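T cell receptor mu chain (Monodelphis domestica, PDB 7L15) pairs with the T cell receptor gamma chain to form the marsupial gamma-mu receptor, which probably serves antigen recognition by a third T cell lineage. Local coordinates at residues 154-159 with 185-189; 161-167 with 200-206; 138-144 with 212-216; 172-178 with 189-195; 29-35 with 89-95. One frame throughout, in Å; residues are numbered along the deposited sequence. Where two conformers were deposited one is given.

Contact 1: 154-159 with 185-189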
# COMPACT_ATOMS: atom_id res chain seq x y z
N ARG A 154 18.16 6.26 14.28
CA ARG A 154 17.08 7.26 14.32
C ARG A 154 17.51 8.63 13.83
O ARG A 154 18.48 9.21 14.31
CB ARG A 154 16.51 7.40 15.73
CG ARG A 154 15.82 6.16 16.20
CD ARG A 154 14.53 6.42 16.96
NE ARG A 154 14.04 7.78 16.89
CZ ARG A 154 13.67 8.50 17.94
NH1 ARG A 154 13.23 9.73 17.77
NH2 ARG A 154 13.70 7.97 19.16
N ASN A 155 16.73 9.15 12.88
CA ASN A 155 16.75 10.56 12.52
C ASN A 155 18.11 10.94 11.94
O ASN A 155 18.99 11.48 12.63
CB ASN A 155 16.32 11.40 13.72
CG ASN A 155 14.97 10.94 14.28
OD1 ASN A 155 14.82 10.67 15.47
ND2 ASN A 155 13.98 10.82 13.40
N PHE A 156 18.29 10.60 10.67
CA PHE A 156 19.45 11.01 9.91
C PHE A 156 18.99 11.58 8.59
O PHE A 156 17.89 11.31 8.11
CB PHE A 156 20.42 9.85 9.70
CG PHE A 156 19.80 8.61 9.13
CD1 PHE A 156 19.16 7.71 9.97
CD2 PHE A 156 19.89 8.32 7.78
CE1 PHE A 156 18.60 6.55 9.46
CE2 PHE A 156 19.34 7.16 7.26
CZ PHE A 156 18.69 6.28 8.10
N TYR A 157 19.86 12.40 8.00
CA TYR A 157 19.60 12.95 6.71
C TYR A 157 20.99 13.29 6.19
O TYR A 157 21.81 13.81 6.97
CB TYR A 157 18.71 14.20 6.76
CG TYR A 157 18.37 14.61 5.34
CD1 TYR A 157 17.33 13.98 4.66
CD2 TYR A 157 19.14 15.55 4.66
CE1 TYR A 157 17.04 14.31 3.34
CE2 TYR A 157 18.85 15.89 3.32
CZ TYR A 157 17.79 15.26 2.67
OH TYR A 157 17.49 15.56 1.37
N PRO A 158 21.30 13.02 4.91
CA PRO A 158 20.49 12.34 3.90
C PRO A 158 20.40 10.82 4.15
O PRO A 158 20.99 10.31 5.11
CB PRO A 158 21.23 12.64 2.58
CG PRO A 158 22.68 12.72 3.01
CD PRO A 158 22.65 13.34 4.39
N LYS A 159 19.71 10.10 3.27
CA LYS A 159 19.33 8.71 3.53
C LYS A 159 20.48 7.73 3.35
O LYS A 159 20.40 6.62 3.88
CB LYS A 159 18.17 8.28 2.60
CG LYS A 159 18.60 8.01 1.17
CD LYS A 159 17.42 7.80 0.22
CE LYS A 159 17.05 9.10 -0.48
NZ LYS A 159 16.62 8.88 -1.89
N GLY A 185 10.58 14.65 8.04
CA GLY A 185 11.49 14.85 6.94
C GLY A 185 12.85 14.23 7.11
O GLY A 185 13.73 14.47 6.28
N THR A 186 13.06 13.43 8.15
CA THR A 186 14.30 12.67 8.30
C THR A 186 14.03 11.18 8.07
O THR A 186 12.90 10.75 7.84
CB THR A 186 14.91 12.93 9.68
OG1 THR A 186 14.03 12.42 10.69
CG2 THR A 186 15.08 14.43 9.90
N TYR A 187 15.09 10.40 8.10
CA TYR A 187 14.99 8.96 7.95
C TYR A 187 15.33 8.28 9.27
O TYR A 187 16.08 8.81 10.09
CB TYR A 187 15.93 8.44 6.85
CG TYR A 187 15.54 8.93 5.48
CD1 TYR A 187 15.96 10.18 5.01
CD2 TYR A 187 14.74 8.16 4.68
CE1 TYR A 187 15.60 10.61 3.76
CE2 TYR A 187 14.37 8.58 3.42
CZ TYR A 187 14.80 9.81 2.96
OH TYR A 187 14.42 10.22 1.71
N SER A 188 14.75 7.10 9.45
CA SER A 188 15.16 6.20 10.51
C SER A 188 15.20 4.81 9.89
O SER A 188 14.71 4.58 8.79
CB SER A 188 14.23 6.31 11.74
OG SER A 188 13.03 5.58 11.58
N ALA A 189 15.85 3.88 10.58
CA ALA A 189 16.11 2.61 9.94
C ALA A 189 16.33 1.58 11.02
O ALA A 189 16.69 1.90 12.16
CB ALA A 189 17.33 2.70 9.00
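The ring of Tyr-187 is covered on one face by Lys-159. Lys-159 CB sits 3.6 Å from the centroid of the Tyr-187 ring and 8° off its normal, a CH-pi contact. Tyr-157 reaches the edge of the same ring, with its CD1 3.9 Å from Tyr-187 CE1. At its base, Tyr-187 CB lies over one face of the Phe-156 ring in a second CH-pi contact, 3.9 Å from the centroid. Ala-189 CB meets the edge of that ring, 3.9 Å from Phe-156 CZ. Leu-179 of strand 175-181 touches both Phe-156 and Tyr-187.

Two backbone bonds fix the register. Phe-156 N donates to Tyr-187 O at 2.9 Å, and Tyr-187 N donates to Phe-156 O, also at 2.9 Å. Asn-155 and Phe-156 both face Tyr-187, which makes a G1 beta bulge, with Asn-155 at a positive phi of 64°. The chain turns a corner there. Asn-155 ND2 also donates to Thr-186 OG1 at 3.1 Å. Arg-154 and Ser-188 turn their polar ends to the gamma chain: Arg-154 forms a salt bridge with its Glu-136, and Ser-188 OG bonds its Trp-189.

The Phe-156, Tyr-157 and cis Pro-158 run, set where one strand leaves its sheet, is the familiar Phe-Tyr-Pro motif of C1-set immunoglobulin domains.

Contact 2: 161-167 with 200-206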
# COMPACT_ATOMS: atom_id res chain seq x y z
N LEU A 161 23.45 5.55 4.00
CA LEU A 161 24.31 5.13 5.10
C LEU A 161 24.72 3.68 4.88
O LEU A 161 24.17 2.97 4.05
CB LEU A 161 23.63 5.30 6.48
CG LEU A 161 22.21 4.80 6.80
CD1 LEU A 161 21.81 3.59 6.00
CD2 LEU A 161 22.05 4.49 8.28
N HIS A 162 25.70 3.26 5.67
CA HIS A 162 26.17 1.89 5.67
C HIS A 162 26.09 1.39 7.10
O HIS A 162 26.52 2.10 8.02
CB HIS A 162 27.60 1.81 5.14
CG HIS A 162 28.08 0.42 4.87
ND1 HIS A 162 28.79 -0.31 5.79
CD2 HIS A 162 27.98 -0.36 3.77
CE1 HIS A 162 29.10 -1.49 5.28
NE2 HIS A 162 28.62 -1.54 4.05
N VAL A 163 25.53 0.19 7.28
CA VAL A 163 25.30 -0.43 8.58
C VAL A 163 25.93 -1.81 8.58
O VAL A 163 25.96 -2.51 7.56
CB VAL A 163 23.81 -0.55 8.95
CG1 VAL A 163 23.64 -0.89 10.44
CG2 VAL A 163 23.08 0.72 8.60
N SER A 164 26.42 -2.20 9.75
CA SER A 164 27.05 -3.50 9.93
C SER A 164 26.89 -3.94 11.38
O SER A 164 27.17 -3.16 12.30
CB SER A 164 28.53 -3.42 9.53
OG SER A 164 29.17 -4.65 9.72
N LEU A 165 26.40 -5.16 11.58
CA LEU A 165 26.38 -5.82 12.87
C LEU A 165 27.50 -6.85 12.94
O LEU A 165 27.65 -7.67 12.02
CB LEU A 165 25.04 -6.51 13.11
CG LEU A 165 23.83 -5.70 13.56
CD1 LEU A 165 22.59 -6.53 13.32
CD2 LEU A 165 23.96 -5.27 15.04
N THR A 166 28.26 -6.85 14.03
CA THR A 166 29.40 -7.74 14.16
C THR A 166 29.48 -8.28 15.58
O THR A 166 29.14 -7.59 16.54
CB THR A 166 30.72 -7.04 13.83
OG1 THR A 166 30.85 -5.88 14.65
CG2 THR A 166 30.76 -6.64 12.35
N SER A 167 29.95 -9.52 15.68
CA SER A 167 30.18 -10.18 16.96
C SER A 167 31.68 -10.44 17.07
O SER A 167 32.23 -11.26 16.32
CB SER A 167 29.38 -11.47 17.06
OG SER A 167 29.32 -11.94 18.40
N ALA A 200 28.81 -10.97 22.30
CA ALA A 200 29.12 -9.56 22.16
C ALA A 200 28.66 -9.09 20.78
O ALA A 200 28.90 -9.76 19.77
CB ALA A 200 30.61 -9.31 22.35
N ILE A 201 27.98 -7.96 20.73
CA ILE A 201 27.42 -7.46 19.48
C ILE A 201 27.76 -5.98 19.36
O ILE A 201 27.75 -5.24 20.34
CB ILE A 201 25.90 -7.72 19.40
CG1 ILE A 201 25.33 -7.19 18.08
CG2 ILE A 201 25.16 -7.15 20.61
CD1 ILE A 201 25.98 -7.84 16.88
N THR A 202 28.10 -5.57 18.14
CA THR A 202 28.36 -4.17 17.85
C THR A 202 27.58 -3.78 16.61
O THR A 202 27.63 -4.47 15.59
CB THR A 202 29.86 -3.91 17.63
OG1 THR A 202 30.57 -4.08 18.86
CG2 THR A 202 30.08 -2.49 17.12
N CYS A 203 26.85 -2.67 16.70
CA CYS A 203 26.23 -2.10 15.52
C CYS A 203 27.02 -0.86 15.13
O CYS A 203 27.23 0.03 15.96
CB CYS A 203 24.77 -1.73 15.77
SG CYS A 203 24.05 -1.19 14.24
N SER A 204 27.43 -0.79 13.88
CA SER A 204 28.32 0.26 13.44
C SER A 204 27.73 0.93 12.20
O SER A 204 27.42 0.25 11.22
CB SER A 204 29.71 -0.30 13.14
OG SER A 204 30.44 0.63 12.37
N VAL A 205 27.58 2.25 12.26
CA VAL A 205 26.90 3.03 11.23
C VAL A 205 27.86 4.07 10.68
O VAL A 205 28.56 4.76 11.44
CB VAL A 205 25.64 3.71 11.79
CG1 VAL A 205 24.99 4.61 10.74
CG2 VAL A 205 24.65 2.65 12.28
N LYS A 206 27.90 4.19 9.36
CA LYS A 206 28.70 5.19 8.67
C LYS A 206 27.75 6.12 7.93
O LYS A 206 26.88 5.66 7.18
CB LYS A 206 29.70 4.54 7.71
CG LYS A 206 31.00 4.13 8.39
CD LYS A 206 31.71 3.03 7.61
CE LYS A 206 33.18 2.92 8.00
NZ LYS A 206 34.08 2.84 6.79
O HOH W 1 30.00 -3.67 13.67
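Backbone hydrogen bonds come first. Strands 162-167 and 201-206 run antiparallel, 161° apart, with axes 4.7 Å apart at closest. Three hydrogen-bonded pairs set the register. His-162 N donates to Lys-206 O (3.1 Å) and Lys-206 N to His-162 O (2.8 Å). Ser-164 N reaches Ser-204 O (3.0 Å), and Ser-204 N reaches Ser-164 O (2.9 Å). Thr-166 N bonds Thr-202 O (2.9 Å), and Thr-202 N bonds Thr-166 O (2.8 Å). CA-H...O contacts fill the gaps, such as Leu-165 CA to Thr-202 O at 3.3 Å.

These are the C and F strands of the C1-set sandwich. Cys-203 carries the disulfide to Cys-151 of the other sheet.

Apolar contacts occupy the face that carries Val-163, Leu-165, Cys-203 and Val-205, which packs against that sheet. Leu-165 CD2 lies 3.7 Å from Cys-203 CB and 3.8 Å from Ile-201 CD1. Val-163 CG1 is 3.8 Å from Cys-203 SG.

Polar side chains line the other face. Water 1 lies 2.6 Å from Thr-166 OG1 and donates to Thr-202 O at 3.2 Å. Ser-204 OG bonds Glu-211. At the strand end, Ser-167 OG donates to Ala-200 O at 2.6 Å.

Contact 3: 138-144 with 212-216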
# COMPACT_ATOMS: atom_id res chain seq x y z
N PRO A 138 22.78 10.20 12.68
CA PRO A 138 21.86 9.38 13.47
C PRO A 138 22.40 9.07 14.85
O PRO A 138 23.60 9.18 15.12
CB PRO A 138 21.75 8.10 12.64
CG PRO A 138 23.10 7.98 11.97
CD PRO A 138 23.46 9.42 11.63
N SER A 139 21.48 8.67 15.72
CA SER A 139 21.82 7.96 16.94
C SER A 139 21.57 6.47 16.72
O SER A 139 20.82 6.08 15.83
CB SER A 139 20.99 8.47 18.13
OG SER A 139 19.66 8.74 17.73
N VAL A 140 22.25 5.64 17.52
CA VAL A 140 22.27 4.20 17.29
C VAL A 140 21.95 3.47 18.59
O VAL A 140 22.59 3.71 19.61
CB VAL A 140 23.63 3.74 16.72
CG1 VAL A 140 23.65 2.25 16.51
CG2 VAL A 140 23.92 4.47 15.41
N PHE A 141 20.97 2.57 18.54
CA PHE A 141 20.55 1.82 19.71
C PHE A 141 20.48 0.34 19.38
O PHE A 141 19.92 -0.03 18.34
CB PHE A 141 19.19 2.30 20.21
CG PHE A 141 19.13 3.78 20.37
CD1 PHE A 141 19.61 4.38 21.53
CD2 PHE A 141 18.62 4.58 19.37
CE1 PHE A 141 19.58 5.78 21.67
CE2 PHE A 141 18.57 5.98 19.52
CZ PHE A 141 19.05 6.57 20.67
N LEU A 142 21.03 -0.49 20.26
CA LEU A 142 20.89 -1.94 20.15
C LEU A 142 19.70 -2.41 20.96
O LEU A 142 19.48 -1.95 22.09
CB LEU A 142 22.16 -2.65 20.64
CG LEU A 142 23.38 -2.71 19.73
CD1 LEU A 142 24.57 -3.23 20.52
CD2 LEU A 142 23.08 -3.62 18.56
N VAL A 143 18.92 -3.33 20.39
CA VAL A 143 17.81 -3.95 21.09
C VAL A 143 17.85 -5.44 20.80
O VAL A 143 18.21 -5.86 19.69
CB VAL A 143 16.43 -3.37 20.66
CG1 VAL A 143 15.36 -3.79 21.67
CG2 VAL A 143 16.50 -1.86 20.49
N ARG A 144 17.45 -6.23 21.79
CA ARG A 144 17.54 -7.68 21.72
C ARG A 144 16.20 -8.32 22.09
O ARG A 144 15.43 -7.78 22.88
CB ARG A 144 18.60 -8.21 22.68
CG ARG A 144 19.76 -8.87 21.99
CD ARG A 144 20.59 -9.64 22.99
NE ARG A 144 21.82 -10.14 22.40
CZ ARG A 144 22.98 -9.50 22.44
NH1 ARG A 144 23.08 -8.33 23.06
NH2 ARG A 144 24.05 -10.04 21.88
N ILE A 212 29.29 6.04 13.77
CA ILE A 212 28.50 6.00 15.00
C ILE A 212 28.26 4.54 15.32
O ILE A 212 28.13 3.71 14.41
CB ILE A 212 27.16 6.76 14.89
CG1 ILE A 212 27.34 8.15 14.28
CG2 ILE A 212 26.50 6.87 16.26
CD1 ILE A 212 27.17 8.17 12.78
N HIS A 213 28.19 4.22 16.61
CA HIS A 213 28.07 2.82 17.00
C HIS A 213 27.57 2.69 18.43
O HIS A 213 27.70 3.61 19.24
CB HIS A 213 29.42 2.10 16.85
CG HIS A 213 30.44 2.51 17.87
ND1 HIS A 213 31.34 3.53 17.64
CD2 HIS A 213 30.69 2.05 19.12
CE1 HIS A 213 32.11 3.67 18.71
NE2 HIS A 213 31.74 2.79 19.61
N MET A 214 26.99 1.52 18.71
CA MET A 214 26.71 1.03 20.05
C MET A 214 27.15 -0.43 20.14
O MET A 214 27.03 -1.18 19.16
CB MET A 214 25.21 1.15 20.41
CG MET A 214 24.87 0.63 21.82
SD MET A 214 23.30 1.27 22.46
CE MET A 214 22.50 -0.18 23.12
N SER A 215 27.67 -0.84 21.29
CA SER A 215 28.03 -2.24 21.49
C SER A 215 27.53 -2.71 22.85
O SER A 215 27.56 -1.96 23.83
CB SER A 215 29.55 -2.51 21.42
OG SER A 215 30.32 -1.38 21.03
N HIS A 216 27.08 -3.95 22.90
CA HIS A 216 26.82 -4.64 24.15
C HIS A 216 27.99 -5.60 24.36
O HIS A 216 28.11 -6.60 23.65
CB HIS A 216 25.48 -5.38 24.10
CG HIS A 216 24.29 -4.50 24.32
ND1 HIS A 216 23.00 -4.93 24.11
CD2 HIS A 216 24.20 -3.21 24.74
CE1 HIS A 216 22.16 -3.94 24.39
NE2 HIS A 216 22.86 -2.89 24.78
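Leu-142 has the most surface covered here, and Met-214 comes next. The two side chains meet: Met-214 CE is 3.5 Å from Leu-142 CB and 3.2 Å from Leu-142 N. The thioether sulphur also takes a weak hydrogen bond, Leu-142 N to Met-214 SD at 3.6 Å. Met-214 is t at both chi1 and chi2 (180° and 160°), so it extends across the gap to the backbone of strand 139-144. Its SD comes within 3.9 Å of Phe-141 CA. Further along, the CD1 of Leu-142 rests 3.7 Å from Ser-215 CA. Its CB lies over the His-216 ring in a CH-pi contact, 4.2 Å from the centroid.

Ile-212 covers the start of the strand. Its CG2 is 3.6 Å from Val-140 CG2, and its CD1 is 4.1 Å from Pro-138 CD. Val-140 in turn touches Val-205 and Cys-151, so this packing merges with the domain core.

No beta bridge joins the two strands. Each is bonded to its own sheet, Ser-139 to Arg-154 on one side and Met-214 to Cys-203 on the other. Their directions differ by only 22°, and their axes approach to 6.1 Å. The away-facing Ser-139 and Phe-141 meet the gamma chain.

This is the A and G strand edge of a C1-set beta sandwich, where facing edge strands of the two sheets are closed by side chains.

Contact 4: 172-178 with 189-195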
# COMPACT_ATOMS: atom_id res chain seq x y z
N ILE A 172 27.77 -10.86 11.49
CA ILE A 172 26.87 -11.91 11.92
C ILE A 172 26.03 -12.33 10.73
O ILE A 172 26.01 -11.65 9.70
CB ILE A 172 25.99 -11.49 13.12
CG1 ILE A 172 24.89 -10.52 12.70
CG2 ILE A 172 26.83 -10.85 14.21
CD1 ILE A 172 24.00 -10.06 13.88
N SER A 173 25.34 -13.46 10.85
CA SER A 173 24.51 -13.99 9.79
C SER A 173 23.15 -13.29 9.73
O SER A 173 22.68 -12.68 10.70
CB SER A 173 24.29 -15.49 10.00
OG SER A 173 23.70 -15.73 11.27
N ALA A 174 22.52 -13.38 8.56
CA ALA A 174 21.13 -12.97 8.34
C ALA A 174 20.87 -11.49 8.65
O ALA A 174 19.80 -11.12 9.14
CB ALA A 174 20.17 -13.87 9.13
N GLN A 175 21.85 -10.63 8.33
CA GLN A 175 21.67 -9.19 8.44
C GLN A 175 20.82 -8.66 7.29
O GLN A 175 20.92 -9.16 6.16
CB GLN A 175 23.02 -8.47 8.42
CG GLN A 175 23.84 -8.65 9.67
CD GLN A 175 25.19 -7.97 9.57
OE1 GLN A 175 25.29 -6.76 9.34
NE2 GLN A 175 26.25 -8.75 9.74
N SER A 176 19.99 -7.64 7.57
CA SER A 176 19.14 -7.00 6.58
C SER A 176 18.62 -5.66 7.10
O SER A 176 18.26 -5.54 8.28
CB SER A 176 17.96 -7.89 6.19
OG SER A 176 17.17 -8.16 7.32
N LEU A 177 18.53 -4.68 6.21
CA LEU A 177 18.32 -3.28 6.56
C LEU A 177 16.99 -2.77 6.02
O LEU A 177 16.71 -2.92 4.83
CB LEU A 177 19.45 -2.42 5.99
CG LEU A 177 19.29 -0.91 6.17
CD1 LEU A 177 19.48 -0.53 7.62
CD2 LEU A 177 20.28 -0.20 5.30
N SER A 178 16.21 -2.12 6.87
CA SER A 178 14.97 -1.46 6.47
C SER A 178 15.06 0.02 6.79
O SER A 178 15.48 0.40 7.88
CB SER A 178 13.75 -2.06 7.17
OG SER A 178 13.71 -3.48 7.06
N ALA A 189 15.85 3.88 10.58
CA ALA A 189 16.11 2.61 9.94
C ALA A 189 16.33 1.58 11.02
O ALA A 189 16.69 1.90 12.16
CB ALA A 189 17.33 2.70 9.00
N ILE A 190 16.09 0.33 10.65
CA ILE A 190 16.29 -0.82 11.51
C ILE A 190 17.10 -1.84 10.73
O ILE A 190 16.73 -2.18 9.60
CB ILE A 190 14.96 -1.43 11.98
CG1 ILE A 190 14.29 -0.49 12.97
CG2 ILE A 190 15.21 -2.79 12.64
CD1 ILE A 190 13.04 -0.99 13.44
N HIS A 191 18.19 -2.31 11.33
CA HIS A 191 19.03 -3.36 10.78
C HIS A 191 18.88 -4.59 11.68
O HIS A 191 19.18 -4.52 12.88
CB HIS A 191 20.48 -2.88 10.73
CG HIS A 191 21.39 -3.73 9.91
ND1 HIS A 191 21.19 -3.96 8.56
CD2 HIS A 191 22.54 -4.37 10.23
CE1 HIS A 191 22.16 -4.73 8.10
NE2 HIS A 191 23.00 -4.99 9.09
N ILE A 192 18.42 -5.70 11.11
CA ILE A 192 18.10 -6.91 11.86
C ILE A 192 19.18 -7.96 11.64
O ILE A 192 19.71 -8.09 10.53
CB ILE A 192 16.72 -7.45 11.44
CG1 ILE A 192 15.63 -6.46 11.84
CG2 ILE A 192 16.47 -8.81 12.05
CD1 ILE A 192 15.38 -6.41 13.31
N GLY A 193 19.52 -8.70 12.70
CA GLY A 193 20.43 -9.81 12.56
C GLY A 193 20.17 -10.87 13.61
O GLY A 193 19.36 -10.67 14.51
N ARG A 194 20.86 -12.01 13.47
CA ARG A 194 20.71 -13.15 14.37
C ARG A 194 22.02 -13.38 15.11
O ARG A 194 23.07 -13.51 14.48
CB ARG A 194 20.30 -14.41 13.61
CG ARG A 194 19.26 -14.19 12.51
CD ARG A 194 18.09 -13.36 12.95
NE ARG A 194 17.22 -14.09 13.85
CZ ARG A 194 15.96 -14.39 13.56
NH1 ARG A 194 15.44 -14.01 12.40
NH2 ARG A 194 15.23 -15.06 14.44
N VAL A 195 21.95 -13.45 16.43
CA VAL A 195 23.14 -13.70 17.24
C VAL A 195 22.68 -14.17 18.61
O VAL A 195 21.64 -13.74 19.11
CB VAL A 195 24.04 -12.44 17.33
CG1 VAL A 195 23.44 -11.40 18.28
CG2 VAL A 195 25.48 -12.81 17.75
O HOH W 2 15.23 -4.89 8.49
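This is the pairing of two antiparallel strands of a beta hairpin, 175-181 and 187-194, at the edge of the four-stranded sheet of the constant domain. They correspond to strands D and E of the C1-set fold. The segment axes come within 4.6 Å at 164°. Ser-176 N donates to Ile-192 O (3.0 Å), and Ile-192 N returns a bond to Ser-176 O (2.8 Å). Ser-178 N to Ile-190 O and Ile-190 N to Ser-178 O are both 2.8 Å. Water 2 donates to Ser-176 O at 3.1 Å and to Ile-190 O at 3.3 Å, and lies 2.5 Å from Ser-178 OG.

Beyond Gln-175 the chain turns at Ala-174, which has a positive phi of 60°, and the pairing loosens. Arg-194 N makes a weak bond to Ser-173 O at 3.4 Å. Ile-172 CD1 packs 3.8 Å from Gly-193 CA, on a spot where a CB would clash.

Ile-190 and Ile-192 pack on the gamma chain, and Arg-194 forms a salt bridge with its Glu-150. The other face carries His-191, whose NE2 donates to Gln-175 OE1 at 2.9 Å. Gln-175 NE2 donates to Ile-172 O at 2.9 Å, and its OE1 also accepts from Leu-165 N. The Gln-175 amide thus uses both ends to tie the hairpin, the turn and strand 162-167 together, which requires a proton on His-191 NE2.

Contact 5: 29-35 with 89-95; sequences GKTLSLK and FLQIEDL
Leu-32, Leu-34, Leu-90 and Ile-92 form the apolar centre on one face. Leu-34 CD1 is 3.8 Å from Leu-90 CD2, and Leu-32 CB is 4.0 Å from Ile-92 CB. Leu-32 and Leu-90 are t,p; Leu-34 is m,t. Leu-95 (m,t) closes the end, with CD2 3.7 Å from Leu-32 CB. Tyr-103 and Trp-50 cover this face.

Strands 32-35 and 89-92 are extended and antiparallel (170°, axes 4.6 Å apart). They are strands B and E of the V-set sandwich. Leu-32 N to Ile-92 O is 2.7 Å; Ile-92 N to Leu-32 O, Leu-34 N to Leu-90 O and Leu-90 N to Leu-34 O are each 2.9 Å. Ser-33 faces Gln-91, and Lys-35 faces Phe-89, as non-hydrogen-bonded pairs.

Gly-29 (88/-19) and Asp-94 (60/52) have positive phi. Gly-29 N donates to Leu-95 O (2.7 Å), and Leu-95 N to Lys-30 O (2.9 Å). Water 3 accepts from Asp-94 N (3.0 Å) and donates to Gly-29 O (3.0 Å). Water 4 donates to Gln-91 OE1 (2.6 Å) and lies 3.0 Å from Ser-33 OG.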
# COMPACT_ATOMS: atom_id res chain seq x y z
N GLY A 29 6.41 19.56 -0.24
CA GLY A 29 6.18 20.99 -0.37
C GLY A 29 6.05 21.48 -1.79
O GLY A 29 5.49 22.56 -2.01
N LYS A 30 6.54 20.72 -2.76
CA LYS A 30 6.44 21.18 -4.14
C LYS A 30 5.04 20.93 -4.70
O LYS A 30 4.19 20.28 -4.09
CB LYS A 30 7.48 20.48 -5.02
CG LYS A 30 8.93 20.85 -4.70
CD LYS A 30 9.29 22.20 -5.26
CE LYS A 30 10.80 22.32 -5.46
NZ LYS A 30 11.27 23.61 -4.92
N THR A 31 4.81 21.47 -5.89
CA THR A 31 3.53 21.32 -6.56
C THR A 31 3.64 20.24 -7.62
O THR A 31 4.59 20.22 -8.42
CB THR A 31 3.11 22.65 -7.18
OG1 THR A 31 2.80 23.57 -6.12
CG2 THR A 31 1.87 22.47 -8.09
N LEU A 32 2.69 19.32 -7.62
CA LEU A 32 2.59 18.30 -8.65
C LEU A 32 1.79 18.86 -9.82
O LEU A 32 0.70 19.41 -9.62
CB LEU A 32 1.93 17.05 -8.09
CG LEU A 32 1.80 15.87 -9.05
CD1 LEU A 32 3.18 15.40 -9.46
CD2 LEU A 32 1.01 14.76 -8.39
N SER A 33 2.31 18.72 -11.04
CA SER A 33 1.59 19.08 -12.26
C SER A 33 1.62 17.91 -13.23
O SER A 33 2.68 17.60 -13.77
CB SER A 33 2.19 20.33 -12.92
OG SER A 33 2.52 21.30 -11.95
N LEU A 34 0.47 17.29 -13.48
CA LEU A 34 0.41 16.18 -14.42
C LEU A 34 -0.42 16.56 -15.63
O LEU A 34 -1.32 17.40 -15.54
CB LEU A 34 -0.17 14.92 -13.77
CG LEU A 34 0.56 14.41 -12.52
CD1 LEU A 34 0.04 13.06 -12.04
CD2 LEU A 34 2.05 14.33 -12.77
N LYS A 35 -0.12 15.93 -16.75
CA LYS A 35 -0.89 16.12 -17.97
C LYS A 35 -1.44 14.77 -18.42
O LYS A 35 -0.77 13.74 -18.28
CB LYS A 35 -0.02 16.75 -19.08
CG LYS A 35 -0.72 16.79 -20.43
CD LYS A 35 -0.01 17.70 -21.43
CE LYS A 35 1.40 17.23 -21.71
NZ LYS A 35 1.85 17.65 -23.06
N PHE A 89 -5.38 18.43 -17.03
CA PHE A 89 -4.24 18.57 -16.14
C PHE A 89 -4.65 18.33 -14.70
O PHE A 89 -5.83 18.46 -14.34
CB PHE A 89 -3.61 19.95 -16.27
CG PHE A 89 -3.28 20.31 -17.67
CD1 PHE A 89 -4.25 20.88 -18.50
CD2 PHE A 89 -2.02 20.04 -18.19
CE1 PHE A 89 -3.96 21.19 -19.81
CE2 PHE A 89 -1.72 20.35 -19.51
CZ PHE A 89 -2.69 20.92 -20.33
N LEU A 90 -3.67 17.95 -13.89
CA LEU A 90 -3.84 17.79 -12.46
C LEU A 90 -2.84 18.70 -11.76
O LEU A 90 -1.68 18.81 -12.19
CB LEU A 90 -3.63 16.34 -12.04
CG LEU A 90 -3.51 16.05 -10.54
CD1 LEU A 90 -4.84 16.22 -9.89
CD2 LEU A 90 -3.00 14.63 -10.29
N GLN A 91 -3.27 19.36 -10.70
CA GLN A 91 -2.34 20.12 -9.89
C GLN A 91 -2.57 19.80 -8.43
O GLN A 91 -3.70 19.88 -7.94
CB GLN A 91 -2.47 21.62 -10.12
CG GLN A 91 -1.64 22.38 -9.11
CD GLN A 91 -1.69 23.88 -9.30
OE1 GLN A 91 -0.98 24.44 -10.15
NE2 GLN A 91 -2.53 24.56 -8.51
N ILE A 92 -1.50 19.43 -7.73
CA ILE A 92 -1.56 19.15 -6.31
C ILE A 92 -0.45 19.95 -5.65
O ILE A 92 0.74 19.67 -5.85
CB ILE A 92 -1.43 17.66 -5.98
CG1 ILE A 92 -2.57 16.88 -6.61
CG2 ILE A 92 -1.50 17.46 -4.47
CD1 ILE A 92 -2.61 15.42 -6.19
N GLU A 93 -0.84 20.97 -4.90
CA GLU A 93 0.12 21.78 -4.18
C GLU A 93 0.49 21.10 -2.89
O GLU A 93 -0.26 20.26 -2.37
CB GLU A 93 -0.45 23.16 -3.89
CG GLU A 93 -0.94 23.84 -5.13
CD GLU A 93 -0.92 25.33 -5.00
OE1 GLU A 93 -2.00 25.94 -5.09
OE2 GLU A 93 0.19 25.90 -4.78
N ASP A 94 1.66 21.47 -2.37
CA ASP A 94 2.10 21.09 -1.03
C ASP A 94 2.19 19.57 -0.88
O ASP A 94 1.65 18.98 0.06
CB ASP A 94 1.20 21.70 0.05
CG ASP A 94 1.86 21.67 1.43
OD1 ASP A 94 3.07 21.40 1.48
OD2 ASP A 94 1.18 21.90 2.45
N LEU A 95 2.90 18.93 -1.82
CA LEU A 95 3.05 17.48 -1.79
C LEU A 95 3.66 17.01 -0.48
O LEU A 95 4.56 17.64 0.08
CB LEU A 95 3.94 17.02 -2.94
CG LEU A 95 3.41 17.05 -4.37
CD1 LEU A 95 4.56 16.70 -5.33
CD2 LEU A 95 2.28 16.06 -4.51
O HOH W 3 3.22 23.67 -3.70
O HOH W 4 0.06 23.08 -12.11

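Contacts 1 to 4 build one constant domain, and contact 5 lies in the variable domain. Contact 5 is about 25 Å from contact 1 and 38 to 40 Å from the others, centre to centre. Contacts 1 and 4 follow strand 187-194 and share Ala-189. Contacts 2 and 3 are about 8 Å apart between centres; strand 201-207 bonds strand 210-216 there. Contact 4 meets contact 2, about 9 Å away between centres, where Leu-165 N lies 3.0 Å from Gln-175 OE1. The Cys-151 to Cys-203 disulfide joins the two sheets. Contacts 1, 3 and 4 also touch the gamma chain. The glycan neighbours Gln-47, Asn-66 and Ser-68 belong to none of the five.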